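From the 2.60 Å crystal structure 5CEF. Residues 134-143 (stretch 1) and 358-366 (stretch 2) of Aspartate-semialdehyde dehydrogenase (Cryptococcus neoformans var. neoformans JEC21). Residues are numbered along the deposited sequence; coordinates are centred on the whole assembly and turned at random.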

# COMPACT_ATOMS: atom_id res chain seq x y z
N HIS A 134 16.14 36.92 9.37
CA HIS A 134 17.56 36.65 9.16
C HIS A 134 18.09 37.28 7.88
O HIS A 134 19.31 37.28 7.64
N LEU A 135 17.19 37.82 7.06
CA LEU A 135 17.63 38.67 5.95
C LEU A 135 18.50 39.87 6.40
O LEU A 135 19.26 40.42 5.61
N SER A 136 18.43 40.24 7.68
CA SER A 136 19.23 41.34 8.20
C SER A 136 20.74 41.18 8.01
O SER A 136 21.46 42.18 8.02
N ILE A 137 21.22 39.95 7.79
CA ILE A 137 22.65 39.70 7.55
C ILE A 137 23.08 39.91 6.10
O ILE A 137 24.27 39.81 5.79
N ILE A 138 22.15 40.18 5.19
CA ILE A 138 22.49 40.22 3.76
C ILE A 138 23.47 41.34 3.37
O ILE A 138 24.40 41.10 2.60
N PRO A 139 23.27 42.57 3.90
CA PRO A 139 24.24 43.64 3.59
C PRO A 139 25.67 43.24 3.94
O PRO A 139 26.58 43.46 3.15
N TYR A 140 25.84 42.60 5.09
CA TYR A 140 27.15 42.10 5.49
C TYR A 140 27.68 41.01 4.55
O TYR A 140 28.90 40.95 4.29
N GLN A 141 26.80 40.16 4.04
CA GLN A 141 27.23 39.10 3.11
C GLN A 141 27.76 39.74 1.85
O GLN A 141 28.81 39.35 1.34
N ARG A 142 27.01 40.71 1.34
CA ARG A 142 27.42 41.50 0.16
C ARG A 142 28.76 42.20 0.37
O ARG A 142 29.70 42.02 -0.42
N GLU A 143 28.85 42.96 1.45
CA GLU A 143 30.07 43.68 1.76
C GLU A 143 31.27 42.72 1.79
O GLU A 143 32.25 42.97 1.11
N GLU A 358 9.46 36.64 -1.95
CA GLU A 358 8.43 37.68 -1.80
C GLU A 358 8.77 38.58 -0.60
O GLU A 358 8.72 39.79 -0.71
N ILE A 359 9.17 37.97 0.50
CA ILE A 359 9.57 38.75 1.65
C ILE A 359 10.78 39.66 1.34
O ILE A 359 10.82 40.83 1.76
N ALA A 360 11.76 39.14 0.62
CA ALA A 360 12.93 39.96 0.26
C ALA A 360 12.55 41.15 -0.63
O ALA A 360 13.15 42.21 -0.56
N VAL A 361 11.54 40.95 -1.47
CA VAL A 361 10.99 42.03 -2.25
C VAL A 361 10.42 43.09 -1.30
O VAL A 361 10.80 44.25 -1.39
N GLU A 362 9.60 42.70 -0.34
CA GLU A 362 9.08 43.68 0.63
C GLU A 362 10.17 44.43 1.41
O GLU A 362 9.97 45.55 1.79
N LYS A 363 11.33 43.81 1.67
CA LYS A 363 12.39 44.48 2.43
C LYS A 363 13.35 45.22 1.53
O LYS A 363 14.37 45.72 2.00
N GLY A 364 13.11 45.26 0.23
CA GLY A 364 14.00 45.98 -0.67
C GLY A 364 15.31 45.29 -0.96
O GLY A 364 16.25 45.90 -1.46
N LEU A 365 15.37 43.99 -0.73
CA LEU A 365 16.56 43.24 -1.13
C LEU A 365 16.53 42.80 -2.59
O LEU A 365 17.50 42.24 -3.07
N ILE A 366 15.41 43.03 -3.27
CA ILE A 366 15.25 42.74 -4.69
C ILE A 366 14.56 43.95 -5.33
O ILE A 366 13.67 44.52 -4.71

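Two leucines dominate this small interface, which buries 288 Å² in all between residues at least 223 positions apart wherever they touch. Leu 135, in the 3-10 segment of the first stretch, and Leu 365, just beyond the helix of the second, both point their CA-to-CB bonds toward the opposing stretch, and both adopt the m,t rotamer, a common one for leucine.

With chi1 at -69° and chi2 at 170°, Leu 135 carries CD1 to the last turn of the helix in the second stretch. There Leu 135 CD1 lies 3.9 Å from CG2 of Ile 359 and 4.3 Å from CB of Ala 360. Ala 360 offers only a methyl, and CD1 of Leu 135 also comes within 4.1 Å of the CA of Ala 360. Ile 359, also pointing toward the first stretch, has chi1 at -67° (m), and its beta-branched CG2 methyl makes the contact. The exposed Lys 363 folds through two successive m angles, then t and p, bringing NZ to 4.3 Å from CD1 of Leu 135; this is mere proximity to a methyl, with no polar partner across the interface.

Leu 365 follows the end of the helix. Gly 364 takes a positive phi of 75°, which glycine tolerates readily, and the chain closes in a Schellman motif: Gly 364 N bonds to Val 361 O at 3.0 Å, and Leu 365 N to Ala 360 O at 2.9 Å. The turn leaves Leu 365 facing the first stretch. Its m,t conformation sets Leu 365 CD1 3.8 Å from CB of Leu 135 and 4.1 Å from CG1 of Ile 138, whose m,m side chain provides a buried aliphatic surface.

Arg 142, one helical turn beyond Ile 138, supplies the polar side. Chi1 is m, while chi2 and chi3 are t, so the chain extends toward the second stretch. Arg 142 NH1 lies 3.8 Å from CD2 of Leu 365, and Leu 365 O sits at the guanidinium edge, near its plane, 3.5 Å from Arg 142 NH2. Water 1 provides a clearer link: it accepts a hydrogen bond from Arg 142 NH2 at 3.2 Å and donates one to Gly 364 O at 3.0 Å. A long, charged side chain suits this partly exposed position because its tip can meet Gly 364 O through water 1 and lies near Leu 365 O, with NH1 of its tip beside the CD2 methyl of Leu 365.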

# COMPACT_ATOMS: atom_id res chain seq x y z
CB HIS A 134 17.85 35.16 9.20
CG HIS A 134 17.72 34.57 10.57
ND1 HIS A 134 18.23 33.34 10.90
CD2 HIS A 134 17.13 35.06 11.69
CE1 HIS A 134 17.93 33.07 12.16
NE2 HIS A 134 17.26 34.10 12.66
CB LEU A 135 16.43 39.15 5.14
CG LEU A 135 15.72 38.04 4.36
CD1 LEU A 135 14.42 38.55 3.78
CD2 LEU A 135 16.59 37.46 3.27
CB SER A 136 18.95 41.55 9.69
OG SER A 136 19.59 40.55 10.44
CB ILE A 137 23.05 38.27 8.00
CG1 ILE A 137 24.53 38.19 8.34
CG2 ILE A 137 22.71 37.24 6.95
CD1 ILE A 137 24.97 36.83 8.86
CB ILE A 138 21.21 40.27 2.88
CG1 ILE A 138 20.41 38.97 3.01
CG2 ILE A 138 21.56 40.47 1.42
CD1 ILE A 138 21.17 37.73 2.59
CB PRO A 139 23.75 44.81 4.44
CG PRO A 139 22.27 44.60 4.48
CD PRO A 139 22.10 43.10 4.61
CB TYR A 140 27.12 41.61 6.95
CG TYR A 140 28.49 41.25 7.47
CD1 TYR A 140 29.47 42.23 7.61
CD2 TYR A 140 28.83 39.94 7.76
CE1 TYR A 140 30.74 41.92 8.07
CE2 TYR A 140 30.10 39.61 8.21
CZ TYR A 140 31.05 40.62 8.38
OH TYR A 140 32.30 40.31 8.80
CB GLN A 141 26.10 38.08 2.77
CG GLN A 141 26.55 37.00 1.79
CD GLN A 141 25.43 36.10 1.20
OE1 GLN A 141 25.54 35.62 0.06
NE2 GLN A 141 24.42 35.81 1.99
CB ARG A 142 26.39 42.57 -0.13
CG ARG A 142 25.13 42.03 -0.77
CD ARG A 142 24.03 43.06 -0.71
NE ARG A 142 22.95 42.74 -1.63
CZ ARG A 142 21.76 43.34 -1.66
NH1 ARG A 142 21.49 44.32 -0.80
NH2 ARG A 142 20.85 42.95 -2.53
CB GLU A 143 29.93 44.43 3.07
CG GLU A 143 31.24 44.95 3.65
CD GLU A 143 31.12 45.29 5.13
OE1 GLU A 143 31.98 44.83 5.93
OE2 GLU A 143 30.11 45.98 5.47
CB GLU A 358 7.02 37.08 -1.64
CG GLU A 358 6.53 36.29 -2.85
CD GLU A 358 5.18 35.61 -2.65
OE1 GLU A 358 4.66 35.68 -1.53
OE2 GLU A 358 4.62 35.01 -3.61
CB ILE A 359 9.91 37.84 2.83
CG1 ILE A 359 8.63 37.15 3.29
CG2 ILE A 359 10.52 38.62 3.99
CD1 ILE A 359 8.89 35.92 4.14
CB ALA A 360 13.99 39.10 -0.42
CB VAL A 361 9.93 41.53 -3.24
CG1 VAL A 361 9.20 42.71 -3.84
CG2 VAL A 361 10.58 40.68 -4.34
CB GLU A 362 8.12 43.02 1.61
CG GLU A 362 6.85 42.47 0.95
CD GLU A 362 6.04 43.52 0.24
OE1 GLU A 362 5.63 44.48 0.93
OE2 GLU A 362 5.82 43.39 -0.97
CB LYS A 363 13.20 43.48 3.23
CG LYS A 363 12.41 42.56 4.17
CD LYS A 363 11.91 43.25 5.43
CE LYS A 363 11.72 42.22 6.55
NZ LYS A 363 12.76 41.14 6.82
CB LEU A 365 16.79 42.08 -0.18
CG LEU A 365 17.17 42.56 1.23
CD1 LEU A 365 17.21 41.37 2.17
CD2 LEU A 365 18.51 43.28 1.27
CB ILE A 366 14.40 41.45 -4.86
CG1 ILE A 366 15.09 40.25 -4.18
CG2 ILE A 366 14.18 41.13 -6.33
CD1 ILE A 366 14.29 38.97 -4.14
O HOH W 1 18.99 45.55 -2.60